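Local coordinates for (S)-ureidoglycine aminohydrolase cupin domain-containing protein (Pseudomonas syringae pv. tomato, PDB 3MYX) that is of unknown function but has a cupin domain probably related to that of (S)-ureidoglycine aminohydrolase, at residues 177-180 and 181-184. Sequence-based numbering, arbitrary orientation.
Sequences YERI and SRPH
Ile180 and Arg182 lie side by side and point the same way. CG1 of Ile180 meets the aliphatic CD of Arg182 at 4.1 Å, and Ile180 CD1 comes nearly as close to the same carbon. Arg182 is modelled in two conformers. In the one described here its chain folds at chi2 (-71°) and chi3 (-56°), which turns its methylenes along the isoleucine. One face of its guanidinium then rests on Pro183, with CD of the proline 4.0 Å above the plane.

Ile180 CB and CG1 also lie against Ser181 N. The CB to N distance, 3.1 Å, is short because the two residues are chain neighbours. Ser181 CB lies 3.7 Å from Ile180 C, and its side chain packs on Pro222 and Lys224.

Arg179 takes the other side of the backbone. Its chain runs extended to NE, then turns so that NH1 bonds to Ile180 O at 2.9 Å. The oxygen lies close to the guanidinium plane, but the N-H...O angle is a bent 135°. Ser181 CA sits at the guanidinium edge. Arg179 NH2 approaches the edge of the His184 ring, 4.3 Å from ND1. NE2 of that ring is hydrogen-bonded to Glu188.

Residues 179-181 thus form an extended link between the weakly bonded strand about 177-178 and strand 182-183, both antiparallel to strand 222-227 of the cupin domain. On the exposed side Ile180 and Arg182 meet through carbon atoms. On the buried side Arg179 NH1 is shared between Ile180 O and Cys223 O, tying the link to strand 222-227.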
ATOM      1  N   TYR A 177     -10.767  16.503   7.332  1.00  6.30           N
ATOM      2  CA  TYR A 177     -12.100  16.024   7.684  1.00  6.43           C
ATOM      3  C   TYR A 177     -12.097  15.025   8.806  1.00  6.22           C
ATOM      4  O   TYR A 177     -11.048  14.459   9.175  1.00  6.17           O
ATOM      5  CB  TYR A 177     -12.838  15.439   6.482  1.00  6.69           C
ATOM      6  CG  TYR A 177     -12.293  14.143   5.915  1.00  6.87           C
ATOM      7  CD1 TYR A 177     -11.244  14.138   5.008  1.00  7.11           C
ATOM      8  CD2 TYR A 177     -12.850  12.924   6.265  1.00  7.53           C
ATOM      9  CE1 TYR A 177     -10.776  12.964   4.445  1.00  6.41           C
ATOM     10  CE2 TYR A 177     -12.405  11.746   5.710  1.00  7.63           C
ATOM     11  CZ  TYR A 177     -11.367  11.767   4.793  1.00  6.56           C
ATOM     12  OH  TYR A 177     -10.887  10.615   4.223  1.00  8.10           O
ATOM     13  N   GLU A 178     -13.295  14.820   9.350  1.00  6.69           N
ATOM     14  CA  GLU A 178     -13.535  13.875  10.427  1.00  7.35           C
ATOM     15  C   GLU A 178     -14.834  13.163  10.155  1.00  7.42           C
ATOM     16  O   GLU A 178     -15.832  13.795   9.833  1.00  8.80           O
ATOM     17  CB  GLU A 178     -13.593  14.610  11.771  1.00  8.12           C
ATOM     18  CG  GLU A 178     -13.772  13.679  12.989  1.00  9.53           C
ATOM     19  CD  GLU A 178     -13.883  14.429  14.312  1.00 11.26           C
ATOM     20  OE1 GLU A 178     -13.641  15.654  14.347  1.00 14.72           O
ATOM     21  OE2 GLU A 178     -14.196  13.768  15.318  1.00 14.06           O
ATOM     22  N   ARG A 179     -14.821  11.845  10.307  1.00  8.38           N
ATOM     23  CA  ARG A 179     -16.009  11.029  10.157  1.00  9.09           C
ATOM     24  C   ARG A 179     -16.113  10.058  11.317  1.00 10.47           C
ATOM     25  O   ARG A 179     -15.153   9.844  12.062  1.00 10.86           O
ATOM     26  CB  ARG A 179     -15.953  10.258   8.835  1.00  9.83           C
ATOM     27  CG  ARG A 179     -14.720   9.373   8.649  1.00 10.86           C
ATOM     28  CD  ARG A 179     -14.895   8.416   7.484  1.00 12.21           C
ATOM     29  NE  ARG A 179     -13.752   7.514   7.325  1.00 11.88           N
ATOM     30  CZ  ARG A 179     -13.505   6.453   8.089  1.00 11.26           C
ATOM     31  NH1 ARG A 179     -14.312   6.129   9.107  1.00 12.84           N
ATOM     32  NH2 ARG A 179     -12.432   5.708   7.848  1.00 13.80           N
ATOM     33  N   ILE A 180     -17.273   9.440  11.441  1.00  9.98           N
ATOM     34  CA  ILE A 180     -17.476   8.429  12.462  1.00 10.32           C
ATOM     35  C   ILE A 180     -16.776   7.137  12.098  1.00 10.68           C
ATOM     36  O   ILE A 180     -16.413   6.901  10.947  1.00 11.06           O
ATOM     37  CB  ILE A 180     -18.974   8.182  12.744  1.00 11.42           C
ATOM     38  CG1 ILE A 180     -19.665   7.524  11.544  1.00 12.28           C
ATOM     39  CG2 ILE A 180     -19.655   9.489  13.177  1.00 12.78           C
ATOM     40  CD1 ILE A 180     -21.125   7.124  11.848  1.00 14.58           C
ATOM     41  N   SER A 181     -16.560   6.297  13.091  1.00 10.91           N
ATOM     42  CA  SER A 181     -15.988   4.981  12.853  1.00 12.53           C
ATOM     43  C   SER A 181     -16.934   4.138  12.005  1.00 13.51           C
ATOM     44  O   SER A 181     -18.149   4.105  12.249  1.00 14.21           O
ATOM     45  CB  SER A 181     -15.762   4.292  14.195  1.00 13.46           C
ATOM     46  OG  SER A 181     -15.165   3.023  14.049  1.00 16.88           O
ATOM     47  N   ARG A 182     -16.368   3.474  11.002  1.00 14.23           N
ATOM     48  CA  ARG A 182     -17.093   2.567  10.119  0.50 14.55           C
ATOM     49  C   ARG A 182     -16.190   1.388   9.765  1.00 14.31           C
ATOM     50  O   ARG A 182     -14.968   1.546   9.709  1.00 12.77           O
ATOM     51  CB  ARG A 182     -17.484   3.284   8.825  0.50 15.93           C
ATOM     52  CG  ARG A 182     -18.413   4.475   9.011  0.50 17.03           C
ATOM     53  CD  ARG A 182     -19.807   3.998   9.396  0.50 17.95           C
ATOM     54  NE  ARG A 182     -20.318   3.067   8.395  0.50 19.43           N
ATOM     55  CZ  ARG A 182     -21.215   2.111   8.619  0.50 22.61           C
ATOM     56  NH1 ARG A 182     -21.722   1.926   9.830  0.50 23.38           N
ATOM     57  NH2 ARG A 182     -21.590   1.322   7.622  0.50 24.61           N
ATOM     58  N   PRO A 183     -16.783   0.199   9.506  1.00 12.86           N
ATOM     59  CA  PRO A 183     -15.949  -0.891   8.970  1.00 12.65           C
ATOM     60  C   PRO A 183     -15.476  -0.527   7.572  1.00 13.02           C
ATOM     61  O   PRO A 183     -16.278  -0.083   6.746  1.00 13.57           O
ATOM     62  CB  PRO A 183     -16.900  -2.100   8.933  1.00 13.74           C
ATOM     63  CG  PRO A 183     -18.097  -1.713   9.661  1.00 15.55           C
ATOM     64  CD  PRO A 183     -18.175  -0.229   9.717  1.00 13.69           C
ATOM     65  N   HIS A 184     -14.185  -0.693   7.300  1.00 10.88           N
ATOM     66  CA  HIS A 184     -13.659  -0.256   6.005  1.00 11.27           C
ATOM     67  C   HIS A 184     -14.319  -1.042   4.878  1.00 11.16           C
ATOM     68  O   HIS A 184     -14.441  -2.256   4.960  1.00 12.80           O
ATOM     69  CB  HIS A 184     -12.140  -0.400   5.974  1.00 11.29           C
ATOM     70  CG  HIS A 184     -11.438   0.759   5.342  1.00 10.50           C
ATOM     71  ND1 HIS A 184     -11.617   2.054   5.772  1.00 11.61           N
ATOM     72  CD2 HIS A 184     -10.508   0.812   4.357  1.00 11.36           C
ATOM     73  CE1 HIS A 184     -10.847   2.854   5.054  1.00 12.37           C
ATOM     74  NE2 HIS A 184     -10.169   2.129   4.182  1.00 11.98           N
TER